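Cytochrome P450 reductase (Amycolatopsis methanolica 239, PDB 5OGX) transfers electrons from NADH, through FAD and a [2Fe-2S] cluster, to the cytochrome P450 GcoA, which O-demethylates guaiacol and related lignin-derived aromatics. Local coordinates at residues A[236-241]-A[264-269]. Sequence-based numbering, arbitrary orientation. Where two conformers were deposited one is given.
Sequences REVLLY and PGFRFV
Strands 238-241 and 266-269 run parallel, their axes 4.7 Å apart at closest, joined by a ladder in which Val238 N binds Gly265 O, Arg267 N binds Val238 O, Leu240 N binds Arg267 O and Val269 N reaches Leu240 O at 2.8 Å. In the first rung, Val238 N stands above the Gly265 carbonyl plane. Just before it, a water links Arg236 O to Gly265 N.

On one face, Phe266 has CG anti to its backbone N (chi1 175°), and the ring passes obliquely by Val238, CD1 lying 3.8 Å from Val238 CG1. Farther out, CE1 sits 4.0 Å from Leu240 CB and CZ touches Leu240 CD2. Leu240 also meets the next ring, its CG lying in plane at the edge of Phe268, 3.7 Å from CD1. Helices 219-232 and 253-262 pack on this face, where Phe256 stacks with Phe268. An alanine in place of Phe266 would probably open a gap beside Val238 CG1 and Leu240, under the helices that pack there.

On the opposite face of the sheet, Leu239 and Arg267 run side by side; CD2 of Leu239 touches Arg267 CG at 3.5 Å and lies over one guanidinium face, toward its rim. Tyr241 lays CD2 3.5 Å from Val269 CB, while its hydroxyl bonds Asp292.

Backbone hydrogen bonds thus set the register of the two parallel strands that helix 253-262 connects as a beta-alpha-beta unit in the NAD-binding domain, while side-chain contact is almost wholly apolar: aromatic and aliphatic beneath the helices, with the arginine chain side by side with leucine on the other face.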
loop_
_atom_site.group_PDB
_atom_site.type_symbol
_atom_site.label_atom_id
_atom_site.label_comp_id
_atom_site.label_asym_id
_atom_site.label_seq_id
_atom_site.Cartn_x
_atom_site.Cartn_y
_atom_site.Cartn_z
ATOM N N ARG A 236 -0.880 -9.457 21.651
ATOM C CA ARG A 236 0.409 -9.289 21.008
ATOM C C ARG A 236 0.881 -7.842 21.119
ATOM O O ARG A 236 0.106 -6.909 21.367
ATOM C CB ARG A 236 0.329 -9.736 19.547
ATOM C CG ARG A 236 0.151 -8.596 18.563
ATOM C CD ARG A 236 -0.140 -9.083 17.152
ATOM N NE ARG A 236 1.012 -9.714 16.507
ATOM C CZ ARG A 236 0.921 -10.512 15.453
ATOM N NH1 ARG A 236 -0.272 -10.777 14.930
ATOM N NH2 ARG A 236 2.009 -11.048 14.923
ATOM N N GLU A 237 2.182 -7.670 20.925
ATOM C CA GLU A 237 2.843 -6.380 20.982
ATOM C C GLU A 237 2.776 -5.736 19.609
ATOM O O GLU A 237 3.248 -6.314 18.610
ATOM C CB GLU A 237 4.287 -6.547 21.425
ATOM C CG GLU A 237 4.408 -6.988 22.850
ATOM C CD GLU A 237 5.838 -7.015 23.263
ATOM O OE1 GLU A 237 6.229 -6.127 24.039
ATOM O OE2 GLU A 237 6.564 -7.919 22.789
ATOM N N VAL A 238 2.166 -4.554 19.540
ATOM C CA VAL A 238 2.038 -3.805 18.293
ATOM C C VAL A 238 2.397 -2.364 18.625
ATOM O O VAL A 238 1.663 -1.700 19.370
ATOM C CB VAL A 238 0.616 -3.898 17.720
ATOM C CG1 VAL A 238 0.451 -2.991 16.500
ATOM C CG2 VAL A 238 0.239 -5.341 17.408
ATOM N N LEU A 239 3.526 -1.880 18.109
ATOM C CA LEU A 239 3.978 -0.514 18.333
ATOM C C LEU A 239 3.761 0.280 17.049
ATOM O O LEU A 239 4.365 -0.032 16.012
ATOM C CB LEU A 239 5.449 -0.467 18.738
ATOM C CG LEU A 239 5.923 -1.283 19.932
ATOM C CD1 LEU A 239 7.358 -0.892 20.250
ATOM C CD2 LEU A 239 5.041 -1.036 21.122
ATOM N N LEU A 240 2.892 1.284 17.109
ATOM C CA LEU A 240 2.518 2.053 15.928
ATOM C C LEU A 240 3.013 3.487 16.111
ATOM O O LEU A 240 2.541 4.197 17.004
ATOM C CB LEU A 240 1.005 2.008 15.730
ATOM C CG LEU A 240 0.396 2.895 14.653
ATOM C CD1 LEU A 240 1.060 2.660 13.292
ATOM C CD2 LEU A 240 -1.105 2.649 14.593
ATOM N N TYR A 241 3.986 3.898 15.299
ATOM C CA TYR A 241 4.552 5.243 15.382
ATOM C C TYR A 241 4.031 6.066 14.214
ATOM O O TYR A 241 4.053 5.602 13.071
ATOM C CB TYR A 241 6.086 5.221 15.352
ATOM C CG TYR A 241 6.727 4.503 16.515
ATOM C CD1 TYR A 241 6.841 3.126 16.510
ATOM C CD2 TYR A 241 7.226 5.210 17.614
ATOM C CE1 TYR A 241 7.423 2.450 17.562
ATOM C CE2 TYR A 241 7.811 4.543 18.681
ATOM C CZ TYR A 241 7.915 3.163 18.645
ATOM O OH TYR A 241 8.495 2.463 19.678
ATOM N N PRO A 264 -3.420 -4.464 25.642
ATOM C CA PRO A 264 -2.338 -3.924 26.482
ATOM C C PRO A 264 -0.980 -3.930 25.819
ATOM O O PRO A 264 -0.088 -3.209 26.283
ATOM C CB PRO A 264 -2.358 -4.839 27.718
ATOM C CG PRO A 264 -3.758 -5.431 27.717
ATOM C CD PRO A 264 -4.047 -5.646 26.253
ATOM N N GLY A 265 -0.796 -4.707 24.744
ATOM C CA GLY A 265 0.449 -4.712 24.000
ATOM C C GLY A 265 0.540 -3.676 22.907
ATOM O O GLY A 265 1.598 -3.526 22.279
ATOM N N PHE A 266 -0.548 -2.947 22.667
ATOM C CA PHE A 266 -0.583 -1.923 21.637
ATOM C C PHE A 266 -0.148 -0.586 22.218
ATOM O O PHE A 266 -0.542 -0.217 23.335
ATOM C CB PHE A 266 -1.993 -1.794 21.052
ATOM C CG PHE A 266 -2.138 -0.662 20.065
ATOM C CD1 PHE A 266 -1.717 -0.817 18.747
ATOM C CD2 PHE A 266 -2.655 0.561 20.461
ATOM C CE1 PHE A 266 -1.856 0.232 17.829
ATOM C CE2 PHE A 266 -2.786 1.610 19.560
ATOM C CZ PHE A 266 -2.377 1.445 18.239
ATOM N N ARG A 267 0.674 0.137 21.460
ATOM C CA ARG A 267 1.020 1.512 21.796
ATOM C C ARG A 267 0.954 2.351 20.539
ATOM O O ARG A 267 1.363 1.901 19.467
ATOM C CB ARG A 267 2.427 1.640 22.412
ATOM C CG ARG A 267 2.820 0.508 23.342
ATOM C CD ARG A 267 3.755 0.955 24.467
ATOM N NE ARG A 267 5.085 1.333 23.989
ATOM C CZ ARG A 267 6.220 0.724 24.332
ATOM N NH1 ARG A 267 6.209 -0.327 25.144
ATOM N NH2 ARG A 267 7.374 1.161 23.846
ATOM N N PHE A 268 0.455 3.570 20.677
ATOM C CA PHE A 268 0.443 4.549 19.599
ATOM C C PHE A 268 1.330 5.717 20.000
ATOM O O PHE A 268 1.130 6.311 21.065
ATOM C CB PHE A 268 -0.976 5.050 19.312
ATOM C CG PHE A 268 -1.048 6.008 18.175
ATOM C CD1 PHE A 268 -0.830 5.561 16.873
ATOM C CD2 PHE A 268 -1.310 7.350 18.390
ATOM C CE1 PHE A 268 -0.893 6.431 15.811
ATOM C CE2 PHE A 268 -1.363 8.234 17.325
ATOM C CZ PHE A 268 -1.156 7.773 16.037
ATOM N N VAL A 269 2.284 6.060 19.141
ATOM C CA VAL A 269 3.325 7.028 19.477
ATOM C C VAL A 269 3.462 8.071 18.373
ATOM O O VAL A 269 4.113 7.813 17.344
ATOM C CB VAL A 269 4.677 6.338 19.705
ATOM C CG1 VAL A 269 5.726 7.348 20.161
ATOM C CG2 VAL A 269 4.544 5.182 20.684
HETATM O O HOH W 1 -2.133 -6.346 22.781
#